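Local coordinates for protein afamin (Homo sapiens, PDB 5OKL) that carries hydrophobic molecules in body fluids, binding vitamin E and keeping lipidated Wnt proteins soluble and active, at residues I22-I27 against L137-L142. Sequence-based numbering, arbitrary orientation.
Sequences IEYITI and LLNHFL
Tyr-24 sets its ring against the side chains of Leu-138 and Leu-142, meeting Leu-142 at about a right angle, and here the packing is tight. CD1 of Leu-142 sits 3.3 Å from the ring's CD1 and also touches CB of Tyr-24, while further out CE1 of Tyr-24 lies 3.7 Å from CB of Leu-138. At the far end of the ring, OH of Tyr-24 comes to 3.4 Å from CD2 of Leu-138. With CG beside the backbone N (chi1 -61°), the ring leans over to the neighbouring helix although its CB does not point there. The next turn adds Ile-27, whose CD1 meets the amide carbon CG of Asn-139 at 3.6 Å. Segments 22-27 and 137-142, on helices 22-33 and 136-148, run nearly parallel, their axes 9.8 Å apart at closest approach and inclined at 22°, within the first of the three all-helical domains of the albumin fold. Helix 154-169 closes the apolar side, with Leu-157 against Leu-142 and Leu-158 against Tyr-24. The other side is looser and more polar: partly exposed Glu-23 stretches along the margin, its CG anti to the backbone N, and brings its carboxylate to the side-chain amide of Asn-139, the two planes 78° apart.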
# COMPACT_ATOMS: atom_id res chain seq x y z
N ILE A 22 -21.12 -1.94 -16.68
CA ILE A 22 -20.88 -3.38 -16.55
C ILE A 22 -19.67 -3.85 -17.38
O ILE A 22 -18.96 -4.77 -16.96
CB ILE A 22 -22.18 -4.18 -16.85
CG1 ILE A 22 -22.11 -5.59 -16.26
CG2 ILE A 22 -22.56 -4.11 -18.33
CD1 ILE A 22 -21.48 -6.62 -17.15
N GLU A 23 -19.42 -3.21 -18.53
CA GLU A 23 -18.25 -3.55 -19.34
C GLU A 23 -16.96 -3.29 -18.58
O GLU A 23 -16.14 -4.21 -18.40
CB GLU A 23 -18.25 -2.80 -20.68
CG GLU A 23 -17.05 -3.12 -21.57
CD GLU A 23 -17.30 -2.93 -23.07
OE1 GLU A 23 -17.94 -1.92 -23.44
OE2 GLU A 23 -16.85 -3.79 -23.87
N TYR A 24 -16.79 -2.05 -18.10
CA TYR A 24 -15.60 -1.69 -17.33
C TYR A 24 -15.38 -2.58 -16.10
O TYR A 24 -14.25 -3.01 -15.83
CB TYR A 24 -15.66 -0.24 -16.89
CG TYR A 24 -15.73 0.81 -17.98
CD1 TYR A 24 -14.95 0.72 -19.14
CD2 TYR A 24 -16.56 1.91 -17.84
CE1 TYR A 24 -14.99 1.70 -20.12
CE2 TYR A 24 -16.62 2.90 -18.82
CZ TYR A 24 -15.83 2.79 -19.95
OH TYR A 24 -15.90 3.77 -20.91
N ILE A 25 -16.45 -2.84 -15.37
CA ILE A 25 -16.41 -3.64 -14.15
C ILE A 25 -15.99 -5.09 -14.40
O ILE A 25 -15.20 -5.66 -13.64
CB ILE A 25 -17.79 -3.58 -13.44
CG1 ILE A 25 -17.96 -2.22 -12.76
CG2 ILE A 25 -17.97 -4.72 -12.43
CD1 ILE A 25 -19.39 -1.88 -12.45
N THR A 26 -16.54 -5.68 -15.45
CA THR A 26 -16.20 -7.04 -15.83
C THR A 26 -14.72 -7.16 -16.20
O THR A 26 -14.05 -8.10 -15.78
CB THR A 26 -17.08 -7.49 -17.00
OG1 THR A 26 -18.45 -7.42 -16.58
CG2 THR A 26 -16.73 -8.94 -17.46
N ILE A 27 -14.22 -6.19 -16.95
CA ILE A 27 -12.79 -6.15 -17.33
C ILE A 27 -11.87 -6.02 -16.10
O ILE A 27 -10.82 -6.68 -16.03
CB ILE A 27 -12.51 -4.99 -18.32
CG1 ILE A 27 -13.24 -5.22 -19.66
CG2 ILE A 27 -11.01 -4.81 -18.57
CD1 ILE A 27 -13.37 -3.97 -20.51
N LEU A 137 -10.41 2.69 -26.05
CA LEU A 137 -9.26 3.26 -25.33
C LEU A 137 -9.39 3.02 -23.82
O LEU A 137 -8.44 2.54 -23.19
CB LEU A 137 -9.14 4.76 -25.62
CG LEU A 137 -7.99 5.53 -24.93
CD1 LEU A 137 -6.64 5.01 -25.43
CD2 LEU A 137 -8.11 7.03 -25.13
N LEU A 138 -10.55 3.34 -23.25
CA LEU A 138 -10.80 3.09 -21.82
C LEU A 138 -10.78 1.59 -21.49
O LEU A 138 -10.14 1.20 -20.51
CB LEU A 138 -12.11 3.76 -21.35
CG LEU A 138 -11.87 5.10 -20.62
CD1 LEU A 138 -11.06 6.13 -21.41
CD2 LEU A 138 -13.18 5.70 -20.15
N ASN A 139 -11.47 0.79 -22.29
CA ASN A 139 -11.39 -0.68 -22.16
C ASN A 139 -9.94 -1.17 -22.07
O ASN A 139 -9.61 -1.94 -21.17
CB ASN A 139 -12.08 -1.38 -23.34
CG ASN A 139 -13.58 -1.57 -23.13
OD1 ASN A 139 -14.18 -2.50 -23.69
ND2 ASN A 139 -14.19 -0.71 -22.32
N HIS A 140 -9.09 -0.69 -22.97
CA HIS A 140 -7.69 -1.13 -23.02
C HIS A 140 -6.87 -0.61 -21.85
O HIS A 140 -6.13 -1.35 -21.24
CB HIS A 140 -7.03 -0.74 -24.36
CG HIS A 140 -7.16 -1.79 -25.42
ND1 HIS A 140 -8.17 -1.79 -26.36
CD2 HIS A 140 -6.43 -2.91 -25.66
CE1 HIS A 140 -8.05 -2.84 -27.15
NE2 HIS A 140 -7.00 -3.54 -26.74
N PHE A 141 -7.01 0.67 -21.53
CA PHE A 141 -6.38 1.26 -20.34
C PHE A 141 -6.73 0.47 -19.06
O PHE A 141 -5.84 0.06 -18.31
CB PHE A 141 -6.77 2.73 -20.22
CG PHE A 141 -6.22 3.40 -19.00
CD1 PHE A 141 -4.88 3.77 -18.93
CD2 PHE A 141 -7.04 3.66 -17.91
CE1 PHE A 141 -4.37 4.40 -17.80
CE2 PHE A 141 -6.55 4.28 -16.77
CZ PHE A 141 -5.21 4.67 -16.71
N LEU A 142 -8.03 0.23 -18.85
CA LEU A 142 -8.51 -0.48 -17.65
C LEU A 142 -7.98 -1.89 -17.55
O LEU A 142 -7.59 -2.32 -16.47
CB LEU A 142 -10.04 -0.52 -17.59
CG LEU A 142 -10.74 0.69 -17.00
CD1 LEU A 142 -12.23 0.54 -17.21
CD2 LEU A 142 -10.42 0.86 -15.53